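Protein kinase (Staphylococcus aureus subsp. aureus Mu50, PDB 3PY9) is a serine/threonine kinase whose extracellular region, built of PASTA domains and a C-terminal PASTA-like domain, probably binds cell-wall muropeptides. Local coordinates at residues A[105-110]-A[114-119]; A[147-150]-A[156-159]; A[152-157]-A[199-204]. All blocks are in the same frame, centred on the assembly; numbering follows the deposited sequence.

Contact 1. Residues A[105-110]-A[114-119]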
loop_
_atom_site.group_PDB
_atom_site.type_symbol
_atom_site.label_atom_id
_atom_site.label_comp_id
_atom_site.label_asym_id
_atom_site.label_seq_id
_atom_site.Cartn_x
_atom_site.Cartn_y
_atom_site.Cartn_z
ATOM N N VAL A 105 5.837 -10.504 7.884
ATOM C CA VAL A 105 6.340 -9.143 7.895
ATOM C C VAL A 105 5.148 -8.226 8.048
ATOM O O VAL A 105 4.039 -8.566 7.662
ATOM C CB VAL A 105 7.098 -8.774 6.558
ATOM C CG1 VAL A 105 8.443 -9.509 6.444
ATOM C CG2 VAL A 105 6.239 -9.038 5.337
ATOM N N TYR A 106 5.384 -7.049 8.589
ATOM C CA TYR A 106 4.372 -6.026 8.550
ATOM C C TYR A 106 4.277 -5.493 7.141
ATOM O O TYR A 106 5.269 -5.406 6.423
ATOM C CB TYR A 106 4.708 -4.909 9.528
ATOM C CG TYR A 106 4.721 -5.351 10.967
ATOM C CD1 TYR A 106 3.539 -5.588 11.640
ATOM C CD2 TYR A 106 5.925 -5.524 11.653
ATOM C CE1 TYR A 106 3.534 -5.981 12.972
ATOM C CE2 TYR A 106 5.929 -5.925 12.993
ATOM C CZ TYR A 106 4.716 -6.138 13.634
ATOM O OH TYR A 106 4.683 -6.532 14.946
ATOM N N ASN A 107 3.069 -5.122 6.752
ATOM C CA ASN A 107 2.835 -4.673 5.387
ATOM C C ASN A 107 1.601 -3.776 5.312
ATOM O O ASN A 107 0.695 -3.933 6.134
ATOM C CB ASN A 107 2.683 -5.887 4.493
ATOM C CG ASN A 107 2.406 -5.520 3.073
ATOM O OD1 ASN A 107 1.284 -5.679 2.580
ATOM N ND2 ASN A 107 3.425 -5.029 2.393
ATOM N N ASN A 108 1.568 -2.844 4.346
ATOM C CA ASN A 108 0.440 -1.881 4.226
ATOM C C ASN A 108 -0.471 -2.045 3.013
ATOM O O ASN A 108 -1.395 -1.239 2.807
ATOM C CB ASN A 108 0.909 -0.419 4.334
ATOM C CG ASN A 108 1.802 0.016 3.177
ATOM O OD1 ASN A 108 2.229 -0.804 2.350
ATOM N ND2 ASN A 108 2.107 1.323 3.128
ATOM N N GLN A 109 -0.209 -3.080 2.227
ATOM C CA GLN A 109 -0.991 -3.393 1.038
ATOM C C GLN A 109 -1.955 -4.563 1.275
ATOM O O GLN A 109 -3.077 -4.535 0.772
ATOM C CB GLN A 109 -0.060 -3.733 -0.137
ATOM C CG GLN A 109 1.059 -2.740 -0.326
ATOM C CD GLN A 109 2.266 -3.338 -1.012
ATOM O OE1 GLN A 109 2.697 -4.457 -0.700
ATOM N NE2 GLN A 109 2.830 -2.591 -1.952
ATOM N N ALA A 110 -1.510 -5.588 2.015
ATOM C CA ALA A 110 -2.316 -6.788 2.244
ATOM C C ALA A 110 -2.682 -6.895 3.712
ATOM O O ALA A 110 -1.856 -6.587 4.567
ATOM C CB ALA A 110 -1.575 -8.033 1.772
ATOM N N TYR A 114 -2.649 -12.333 4.925
ATOM C CA TYR A 114 -2.643 -12.374 3.454
ATOM C C TYR A 114 -1.241 -12.137 2.906
ATOM O O TYR A 114 -0.457 -11.379 3.476
ATOM C CB TYR A 114 -3.624 -11.359 2.858
ATOM C CG TYR A 114 -5.087 -11.650 3.138
ATOM C CD1 TYR A 114 -5.570 -11.713 4.439
ATOM C CD2 TYR A 114 -5.988 -11.867 2.101
ATOM C CE1 TYR A 114 -6.906 -12.004 4.701
ATOM C CE2 TYR A 114 -7.336 -12.144 2.360
ATOM C CZ TYR A 114 -7.774 -12.207 3.663
ATOM O OH TYR A 114 -9.084 -12.462 3.944
ATOM N N ILE A 115 -0.932 -12.803 1.796
ATOM C CA ILE A 115 0.379 -12.735 1.158
ATOM C C ILE A 115 0.700 -11.351 0.571
ATOM O O ILE A 115 -0.009 -10.865 -0.307
ATOM C CB ILE A 115 0.488 -13.820 0.077
ATOM C CG1 ILE A 115 0.144 -15.174 0.677
ATOM C CG2 ILE A 115 1.894 -13.834 -0.551
ATOM C CD1 ILE A 115 0.835 -15.478 1.971
ATOM N N ALA A 116 1.765 -10.734 1.071
ATOM C CA ALA A 116 2.208 -9.414 0.614
ATOM C C ALA A 116 3.186 -9.458 -0.567
ATOM O O ALA A 116 3.327 -8.461 -1.287
ATOM C CB ALA A 116 2.833 -8.639 1.765
ATOM N N ASN A 117 3.865 -10.595 -0.753
ATOM C CA ASN A 117 4.961 -10.709 -1.718
ATOM C C ASN A 117 5.276 -12.187 -2.004
ATOM O O ASN A 117 5.103 -13.069 -1.137
ATOM C CB ASN A 117 6.210 -9.960 -1.198
ATOM C CG ASN A 117 7.332 -9.800 -2.257
ATOM O OD1 ASN A 117 7.280 -8.916 -3.122
ATOM N ND2 ASN A 117 8.365 -10.642 -2.163
ATOM N N GLN A 118 5.712 -12.418 -3.243
ATOM C CA GLN A 118 6.225 -13.685 -3.760
ATOM C C GLN A 118 7.692 -13.571 -4.116
ATOM O O GLN A 118 8.111 -12.632 -4.817
ATOM C CB GLN A 118 5.560 -14.003 -5.082
ATOM C CG GLN A 118 4.332 -14.777 -5.010
ATOM C CD GLN A 118 3.544 -14.601 -6.273
ATOM O OE1 GLN A 118 3.922 -15.097 -7.346
ATOM N NE2 GLN A 118 2.448 -13.874 -6.168
ATOM N N SER A 119 8.442 -14.559 -3.656
ATOM C CA SER A 119 9.817 -14.842 -4.055
ATOM C C SER A 119 9.978 -14.847 -5.567
ATOM O O SER A 119 10.908 -14.262 -6.096
ATOM C CB SER A 119 10.150 -16.261 -3.570
ATOM O OG SER A 119 11.426 -16.335 -3.009
HETATM O O HOH W 1 0.745 -6.804 -1.661
#
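The carboxamide of N107 lies flat against the methyl of A116: CB of A116 sits almost directly above the amide carbon, 3.4 Å from N107 CG. The other face is approached by the backbone N of Q109, which donates to N107 OD1 (3.0 Å) from well out of the amide plane. At the edges, A110 N reaches the same OD1 at 2.9 Å, nearly in line with the C=O bond, and N107 ND2 donates within its own plane to Q109 OE1 (3.2 Å, 169°). Three bonds therefore fix the rotation of this amide. A chi1 of 179° swings the carboxamide to where OD1 meets both backbone N atoms, one face against A116 CB. A110 CB widens the apolar patch, lying 4.1 Å from Y114 CB and 4.4 Å from A116 CB. A water donates to both Q109 OE1 and A116 O (3.1 Å to the latter), bridging loop and strand. Outside the segments, S138 OG bonds to A110 O. The two backbone donors to N107 OD1 define an Asx turn and Asx motif, placed against a classic beta bulge at A116 and N117, opposite Y136, in an outermost strand of the PASTA sheet.

Contact 2. Residues A[147-150]-A[156-159]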
loop_
_atom_site.group_PDB
_atom_site.type_symbol
_atom_site.label_atom_id
_atom_site.label_comp_id
_atom_site.label_asym_id
_atom_site.label_seq_id
_atom_site.Cartn_x
_atom_site.Cartn_y
_atom_site.Cartn_z
ATOM N N GLU A 147 0.257 7.827 22.583
ATOM C CA GLU A 147 0.275 8.403 23.915
ATOM C C GLU A 147 -0.775 9.511 24.096
ATOM O O GLU A 147 -0.889 10.434 23.271
ATOM C CB GLU A 147 1.661 8.916 24.294
ATOM C CG GLU A 147 1.709 9.293 25.780
ATOM C CD GLU A 147 3.044 9.815 26.242
ATOM O OE1 GLU A 147 4.007 9.837 25.443
ATOM O OE2 GLU A 147 3.131 10.171 27.428
ATOM N N ASP A 148 -1.540 9.390 25.182
ATOM C CA ASP A 148 -2.606 10.333 25.505
ATOM C C ASP A 148 -1.990 11.550 26.153
ATOM O O ASP A 148 -1.462 11.479 27.265
ATOM C CB ASP A 148 -3.601 9.669 26.449
ATOM C CG ASP A 148 -4.843 10.506 26.711
ATOM O OD1 ASP A 148 -4.870 11.730 26.407
ATOM O OD2 ASP A 148 -5.802 9.904 27.251
ATOM N N PHE A 149 -2.043 12.662 25.435
ATOM C CA PHE A 149 -1.462 13.918 25.881
ATOM C C PHE A 149 -2.535 14.966 26.249
ATOM O O PHE A 149 -2.234 16.169 26.314
ATOM C CB PHE A 149 -0.560 14.496 24.790
ATOM C CG PHE A 149 0.837 13.881 24.728
ATOM C CD1 PHE A 149 1.780 14.144 25.724
ATOM C CD2 PHE A 149 1.213 13.088 23.640
ATOM C CE1 PHE A 149 3.082 13.611 25.646
ATOM C CE2 PHE A 149 2.497 12.548 23.554
ATOM C CZ PHE A 149 3.435 12.802 24.560
ATOM N N GLU A 150 -3.775 14.534 26.476
ATOM C CA GLU A 150 -4.818 15.510 26.769
ATOM C C GLU A 150 -4.418 16.332 27.986
ATOM O O GLU A 150 -3.931 15.778 28.966
ATOM C CB GLU A 150 -6.202 14.871 26.885
ATOM C CG GLU A 150 -6.833 14.662 25.501
ATOM C CD GLU A 150 -8.303 14.255 25.520
ATOM O OE1 GLU A 150 -8.832 13.862 26.589
ATOM O OE2 GLU A 150 -8.924 14.309 24.441
ATOM N N LYS A 156 5.348 19.202 23.064
ATOM C CA LYS A 156 5.819 17.901 23.511
ATOM C C LYS A 156 5.014 16.780 22.854
ATOM O O LYS A 156 5.580 15.747 22.490
ATOM C CB LYS A 156 5.726 17.799 25.049
ATOM C CG LYS A 156 6.291 19.031 25.785
ATOM C CD LYS A 156 6.748 18.732 27.209
ATOM C CE LYS A 156 5.576 18.407 28.154
ATOM N NZ LYS A 156 5.948 18.560 29.609
ATOM N N ALA A 157 3.702 16.989 22.694
ATOM C CA ALA A 157 2.850 15.998 22.021
ATOM C C ALA A 157 3.289 15.812 20.576
ATOM O O ALA A 157 3.594 14.691 20.157
ATOM C CB ALA A 157 1.371 16.376 22.094
ATOM N N LYS A 158 3.336 16.914 19.829
ATOM C CA LYS A 158 3.731 16.894 18.436
ATOM C C LYS A 158 5.057 16.167 18.322
ATOM O O LYS A 158 5.156 15.198 17.597
ATOM C CB LYS A 158 3.849 18.309 17.873
ATOM C CG LYS A 158 3.993 18.364 16.358
ATOM C CD LYS A 158 4.451 19.733 15.903
ATOM C CE LYS A 158 3.684 20.220 14.672
ATOM N NZ LYS A 158 3.744 19.337 13.453
ATOM N N LYS A 159 6.060 16.610 19.077
ATOM C CA LYS A 159 7.388 16.033 18.963
ATOM C C LYS A 159 7.458 14.541 19.326
ATOM O O LYS A 159 8.069 13.768 18.595
ATOM C CB LYS A 159 8.422 16.856 19.739
ATOM C CG LYS A 159 9.167 17.885 18.869
ATOM C CD LYS A 159 9.852 18.977 19.735
ATOM C CE LYS A 159 10.733 19.917 18.895
ATOM N NZ LYS A 159 11.993 19.247 18.451
#
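A chi1 of -81° in F149 turns CG away from the carbonyl carbon, on the side of the backbone N, and a chi2 of -71° turns the ring so that one face meets the helix at A157. The evidence for a face contact is direct: A157 CA stands 3.8 Å from the centroid of the F149 ring and 15° off its normal, the geometry of a CH-pi interaction. The methyl of the same alanine is displaced toward the root of the side chain, with A157 CB 3.6 Å from F149 CD2 and 3.7 Å from F149 CG. At the far end of the ring, F149 CZ comes within 4.2 Å of K156 O, an oblique approach. On the opposite face, E147 CG lies 4.0 Å above the plane of the F149 ring and toward its rim, so the ring is held between an aliphatic carbon of its own loop and the helix.

This is how the loop following strand 143-146 is laid against helix 154-162 in the third PASTA repeat of the chain, in which a single helix packs against a three-stranded sheet. The ring also touches A160 and L161, one helical turn further on.

The loop itself is shaped by polar contacts. D148 OD1 accepts from the backbone N of E150 at 3.0 Å, closing an Asx turn round F149. Q186 of strand 183-187 ties the same loop to the sheet: its side-chain amide receives a bond from F149 N and gives one to E147 O, while its backbone N donates to E150 OE2.

Contact 3. Residues A[152-157]-A[199-204]; sequences KSFSKA and ISFVVS
F154 presents its ring edge to the face of F201. Their centroids are 5.2 Å apart and the planes are inclined at 64°, an edge-to-face pair somewhat short of a perpendicular T. The leading atom is F154 CE1, which lies 3.6 Å from F201 CG, near the root of the F201 ring, while F154 CD1 follows over the same face. Correspondingly, F201 CD2 lies at the edge of the F154 ring, in its plane.

One face of the F154 ring is met by V203. Its CG2 methyl is 3.9 Å from the F154 centroid and 21° off the normal, a CH-pi contact whose shortest approach is the 3.6 Å between V203 CG2 and F154 CG. The two side chains meet at about a right angle. With CG anti to the backbone N (chi1 175°), F154 reaches from the first turn of the helix toward the strand, where F201 and V203, two residues apart, are both directed at the helix, while S200 and V202 between and beside them point the other way.

This is the helix-on-sheet core of a PASTA domain: helix 154-162 lies over the middle strand, 198-204, of the sheet completed by strands 167-173 and 183-187. V168 of strand 167-173 touches both aromatic side chains, and L161 of the helix reaches F201 as well.

A157, one turn after F154, puts its CB 3.8 Å from F201 CZ, at the end of the ring remote from F154 CE1. The start of the helix is secured next to this cluster by S153 at the N-cap position. Its hydroxyl accepts a weak, nearly straight bond from K156 N, and its carbonyl O accepts from A157 N at 3.0 Å.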
loop_
_atom_site.group_PDB
_atom_site.type_symbol
_atom_site.label_atom_id
_atom_site.label_comp_id
_atom_site.label_asym_id
_atom_site.label_seq_id
_atom_site.Cartn_x
_atom_site.Cartn_y
_atom_site.Cartn_z
ATOM N N LYS A 152 -1.880 18.261 28.229
ATOM C CA LYS A 152 -0.432 18.459 28.328
ATOM C C LYS A 152 0.020 19.406 27.216
ATOM O O LYS A 152 -0.811 19.916 26.462
ATOM C CB LYS A 152 0.322 17.116 28.311
ATOM C CG LYS A 152 -0.011 16.197 29.490
ATOM C CD LYS A 152 1.038 16.256 30.608
ATOM C CE LYS A 152 0.364 16.064 31.969
ATOM N NZ LYS A 152 1.287 15.863 33.125
ATOM N N SER A 153 1.319 19.659 27.119
ATOM C CA SER A 153 1.830 20.584 26.104
ATOM C C SER A 153 1.732 19.995 24.700
ATOM O O SER A 153 2.187 18.864 24.452
ATOM C CB SER A 153 3.278 20.967 26.397
ATOM O OG SER A 153 3.933 21.352 25.201
ATOM N N PHE A 154 1.153 20.757 23.781
ATOM C CA PHE A 154 1.075 20.308 22.406
ATOM C C PHE A 154 2.462 20.122 21.764
ATOM O O PHE A 154 2.663 19.178 20.984
ATOM C CB PHE A 154 0.202 21.225 21.565
ATOM C CG PHE A 154 0.194 20.872 20.099
ATOM C CD1 PHE A 154 -0.329 19.656 19.660
ATOM C CD2 PHE A 154 0.713 21.754 19.156
ATOM C CE1 PHE A 154 -0.344 19.329 18.309
ATOM C CE2 PHE A 154 0.706 21.424 17.795
ATOM C CZ PHE A 154 0.179 20.207 17.371
ATOM N N SER A 155 3.405 21.005 22.098
ATOM C CA SER A 155 4.770 20.953 21.544
ATOM C C SER A 155 5.430 19.620 21.807
ATOM O O SER A 155 6.005 19.009 20.900
ATOM C CB SER A 155 5.643 22.066 22.127
ATOM O OG SER A 155 5.371 23.276 21.466
ATOM N N LYS A 156 5.348 19.202 23.064
ATOM C CA LYS A 156 5.819 17.901 23.511
ATOM C C LYS A 156 5.014 16.780 22.854
ATOM O O LYS A 156 5.580 15.747 22.490
ATOM C CB LYS A 156 5.726 17.799 25.049
ATOM C CG LYS A 156 6.291 19.031 25.785
ATOM C CD LYS A 156 6.748 18.732 27.209
ATOM C CE LYS A 156 5.576 18.407 28.154
ATOM N NZ LYS A 156 5.948 18.560 29.609
ATOM N N ALA A 157 3.702 16.989 22.694
ATOM C CA ALA A 157 2.850 15.998 22.021
ATOM C C ALA A 157 3.289 15.812 20.576
ATOM O O ALA A 157 3.594 14.691 20.157
ATOM C CB ALA A 157 1.371 16.376 22.094
ATOM N N ILE A 199 -2.800 11.803 13.924
ATOM C CA ILE A 199 -3.368 12.185 15.233
ATOM C C ILE A 199 -3.826 13.646 15.192
ATOM O O ILE A 199 -3.044 14.533 14.816
ATOM C CB ILE A 199 -2.351 11.967 16.382
ATOM C CG1 ILE A 199 -1.556 10.646 16.182
ATOM C CG2 ILE A 199 -3.048 11.991 17.748
ATOM C CD1 ILE A 199 -2.423 9.363 16.044
ATOM N N SER A 200 -5.095 13.877 15.555
ATOM C CA SER A 200 -5.720 15.217 15.502
ATOM C C SER A 200 -5.853 15.867 16.885
ATOM O O SER A 200 -6.325 15.244 17.837
ATOM C CB SER A 200 -7.095 15.148 14.831
ATOM O OG SER A 200 -7.008 14.578 13.534
ATOM N N PHE A 201 -5.441 17.127 16.970
ATOM C CA PHE A 201 -5.355 17.860 18.234
ATOM C C PHE A 201 -6.177 19.135 18.196
ATOM O O PHE A 201 -6.187 19.847 17.195
ATOM C CB PHE A 201 -3.902 18.252 18.514
ATOM C CG PHE A 201 -3.060 17.126 19.016
ATOM C CD1 PHE A 201 -2.982 16.864 20.372
ATOM C CD2 PHE A 201 -2.332 16.340 18.132
ATOM C CE1 PHE A 201 -2.190 15.834 20.853
ATOM C CE2 PHE A 201 -1.537 15.283 18.603
ATOM C CZ PHE A 201 -1.471 15.026 19.951
ATOM N N VAL A 202 -6.879 19.410 19.287
ATOM C CA VAL A 202 -7.438 20.740 19.501
ATOM C C VAL A 202 -6.625 21.367 20.614
ATOM O O VAL A 202 -6.500 20.797 21.706
ATOM C CB VAL A 202 -8.952 20.721 19.783
ATOM C CG1 VAL A 202 -9.470 22.142 20.069
ATOM C CG2 VAL A 202 -9.701 20.083 18.596
ATOM N N VAL A 203 -6.053 22.530 20.295
ATOM C CA VAL A 203 -5.009 23.168 21.090
ATOM C C VAL A 203 -5.474 24.537 21.605
ATOM O O VAL A 203 -6.213 25.268 20.924
ATOM C CB VAL A 203 -3.694 23.296 20.275
ATOM C CG1 VAL A 203 -2.580 23.921 21.106
ATOM C CG2 VAL A 203 -3.259 21.916 19.747
ATOM N N SER A 204 -5.055 24.855 22.824
ATOM C CA SER A 204 -5.455 26.089 23.476
ATOM C C SER A 204 -4.595 27.272 23.029
ATOM O O SER A 204 -3.358 27.219 23.078
ATOM C CB SER A 204 -5.401 25.925 25.007
ATOM O OG SER A 204 -5.842 27.099 25.673
#

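Contacts 2 and 3 are neighbours within one PASTA domain: their centres are 6 Å apart, and both use helix 154-162, sharing K156 and A157. A157 serves two aromatic residues, F149 in the loop of contact 2 and F201 in the strand of contact 3, so the helix is held by a preceding loop and by the sheet. Contact 1 belongs to the preceding PASTA domain, with its centre 31 Å from that of contact 2 and 34 Å from that of contact 3. The nearest atoms of contacts 1 and 2 are about 17 Å apart, those of contacts 1 and 3 about 16 Å. The europium ligands D99, D130 and N132 belong to the same PASTA domain as contact 1, but to none of the contact segments.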